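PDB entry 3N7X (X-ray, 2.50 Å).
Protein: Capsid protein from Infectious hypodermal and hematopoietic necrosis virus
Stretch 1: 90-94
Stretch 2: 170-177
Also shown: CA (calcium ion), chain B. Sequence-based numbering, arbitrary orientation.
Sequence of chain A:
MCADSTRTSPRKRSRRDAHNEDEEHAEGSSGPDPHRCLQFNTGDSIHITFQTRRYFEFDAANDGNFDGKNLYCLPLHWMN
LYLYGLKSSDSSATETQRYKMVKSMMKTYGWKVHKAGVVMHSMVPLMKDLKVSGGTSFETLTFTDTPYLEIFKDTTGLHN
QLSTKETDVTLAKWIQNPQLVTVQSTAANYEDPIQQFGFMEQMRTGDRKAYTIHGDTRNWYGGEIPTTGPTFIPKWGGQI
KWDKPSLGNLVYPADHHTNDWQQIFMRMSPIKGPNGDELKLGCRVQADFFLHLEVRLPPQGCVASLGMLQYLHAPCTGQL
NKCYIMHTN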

# COMPACT_ATOMS: atom_id res chain seq x y z
N ASP A 90 62.50 66.80 -64.57
CA ASP A 90 62.50 68.19 -64.12
C ASP A 90 61.57 68.52 -62.95
O ASP A 90 61.35 69.69 -62.65
N SER A 91 61.02 67.49 -62.32
CA SER A 91 60.11 67.69 -61.20
C SER A 91 58.89 68.55 -61.55
O SER A 91 58.33 69.23 -60.69
N SER A 92 58.49 68.53 -62.82
CA SER A 92 57.33 69.31 -63.25
C SER A 92 56.08 68.44 -63.11
O SER A 92 56.18 67.22 -62.99
N ALA A 93 54.91 69.07 -63.12
CA ALA A 93 53.67 68.32 -62.99
C ALA A 93 53.41 67.54 -64.27
O ALA A 93 53.58 68.06 -65.37
N THR A 94 53.00 66.29 -64.13
CA THR A 94 52.70 65.44 -65.28
C THR A 94 51.60 64.48 -64.85
O THR A 94 51.53 64.08 -63.69
N THR A 170 52.50 77.32 -58.98
CA THR A 170 52.09 76.37 -60.02
C THR A 170 51.62 75.05 -59.42
O THR A 170 51.84 74.77 -58.24
N LEU A 171 50.99 74.22 -60.25
CA LEU A 171 50.54 72.92 -59.78
C LEU A 171 51.74 72.10 -59.30
O LEU A 171 51.66 71.39 -58.30
N ALA A 172 52.85 72.21 -60.02
CA ALA A 172 54.06 71.47 -59.64
C ALA A 172 54.47 71.81 -58.20
O ALA A 172 54.81 70.92 -57.42
N LYS A 173 54.43 73.09 -57.85
CA LYS A 173 54.80 73.51 -56.50
C LYS A 173 53.91 72.83 -55.45
O LYS A 173 54.41 72.28 -54.47
N TRP A 174 52.60 72.88 -55.67
CA TRP A 174 51.67 72.26 -54.74
C TRP A 174 51.94 70.76 -54.59
O TRP A 174 51.81 70.21 -53.50
N ILE A 175 52.30 70.10 -55.68
CA ILE A 175 52.59 68.68 -55.61
C ILE A 175 53.87 68.49 -54.82
O ILE A 175 54.01 67.55 -54.04
N GLN A 176 54.82 69.40 -55.02
CA GLN A 176 56.09 69.33 -54.32
C GLN A 176 55.92 69.53 -52.82
O GLN A 176 56.59 68.87 -52.02
N ASN A 177 55.00 70.41 -52.44
CA ASN A 177 54.82 70.71 -51.03
C ASN A 177 53.62 71.61 -50.78
O ASN A 177 53.14 72.30 -51.68

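The contact between the two stretches centres on Ala 93, whose CA-to-CB bond points toward the helix formed by residues 171-176. Of the CA atoms across the contact, those of Ala 93 and Ala 172 lie nearest each other, 4.6 Å apart. The CA-to-CB bond of Ala 172 also points toward the opposing stretch, and its CB lies 4.2 Å from Ala 93 CB and 3.7 Å from Ala 93 N. Two longer apolar side chains also touch the methyl group of Ala 93. Leu 171, its CA-to-CB bond directed sideways, with chi1 t and chi2 p, brings CD2 to 4.0 Å from Ala 93 CB, while Ile 175, one turn further along the helix and with its CA-to-CB bond pointing toward the strand, uses an m, t rotamer to extend CD1 to 4.1 Å from the same CB.

Outward from this centre, Ala 172 CB also packs against the residues before Ala 93, 4.2 Å from Ser 92 CA and 4.0 Å from Ser 91 O. The CA-to-CB bond of Ser 92 points away from the helix; in the p rotamer its OG donates to Asp 90 OD1 at 2.7 Å, and the same carboxylate oxygen accepts from Ser 92 N at 2.9 Å, bracing the turn.

The polar edge is formed by Gln 176, whose CA-to-CB bond points toward the first stretch, with chi1 m and chi2 t. Its NE2 donates to Ser 91 O over 2.9 Å, but the angle of 126° at the hydrogen makes this a weak hydrogen bond. The backbone of Gln 176 serves a different partner: its O binds the calcium ion CA at 2.4 Å. Three waters also coordinate the ion; the O of water 1 lies 3.2 Å from Ile 175 O and the O of water 2 lies 2.8 Å from Asn 177 OD1, each water donating; two further ligands come from elsewhere in the structure.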

# COMPACT_ATOMS: atom_id res chain seq x y z
CB ASP A 90 62.16 69.12 -65.28
CG ASP A 90 60.82 68.77 -65.92
OD1 ASP A 90 60.00 68.09 -65.27
OD2 ASP A 90 60.59 69.20 -67.08
CB SER A 91 60.85 68.33 -60.02
OG SER A 91 61.89 67.48 -59.56
CB SER A 92 57.49 69.73 -64.72
OG SER A 92 57.38 68.62 -65.59
CB ALA A 93 52.51 69.27 -62.70
CB THR A 94 53.96 64.66 -65.75
OG1 THR A 94 53.69 64.02 -67.00
CG2 THR A 94 54.36 63.61 -64.73
CB THR A 170 53.26 76.03 -60.95
OG1 THR A 170 54.24 75.28 -60.22
CG2 THR A 170 53.90 77.29 -61.49
CB LEU A 171 49.81 72.16 -60.89
CG LEU A 171 49.46 70.71 -60.54
CD1 LEU A 171 48.62 70.68 -59.28
CD2 LEU A 171 48.71 70.05 -61.70
CB ALA A 172 55.20 71.79 -60.60
CB LYS A 173 54.67 75.04 -56.37
CG LYS A 173 55.71 75.82 -57.16
CD LYS A 173 57.04 75.91 -56.42
CE LYS A 173 56.91 76.80 -55.18
NZ LYS A 173 58.19 76.94 -54.41
CB TRP A 174 50.23 72.46 -55.21
CG TRP A 174 49.69 73.83 -54.95
CD1 TRP A 174 49.44 74.81 -55.87
CD2 TRP A 174 49.26 74.36 -53.69
NE1 TRP A 174 48.88 75.90 -55.27
CE2 TRP A 174 48.75 75.65 -53.92
CE3 TRP A 174 49.24 73.86 -52.38
CZ2 TRP A 174 48.23 76.46 -52.90
CZ3 TRP A 174 48.73 74.66 -51.36
CH2 TRP A 174 48.23 75.94 -51.63
CB ILE A 175 52.76 68.08 -57.02
CG1 ILE A 175 51.42 68.10 -57.75
CG2 ILE A 175 53.30 66.67 -56.93
CD1 ILE A 175 51.48 67.50 -59.14
CB GLN A 176 57.05 70.40 -54.87
CG GLN A 176 57.84 69.97 -56.09
CD GLN A 176 58.26 71.14 -56.98
OE1 GLN A 176 58.60 72.22 -56.50
NE2 GLN A 176 58.23 70.92 -58.30
CB ASN A 177 56.08 71.44 -50.52
CG ASN A 177 56.29 71.32 -49.02
OD1 ASN A 177 56.89 70.35 -48.54
ND2 ASN A 177 55.79 72.30 -48.27
CA CA B . 58.39 67.38 -51.80
O HOH W 1 56.62 66.18 -52.92
O HOH W 2 58.69 69.31 -50.43
O HOH W 3 60.57 67.35 -50.77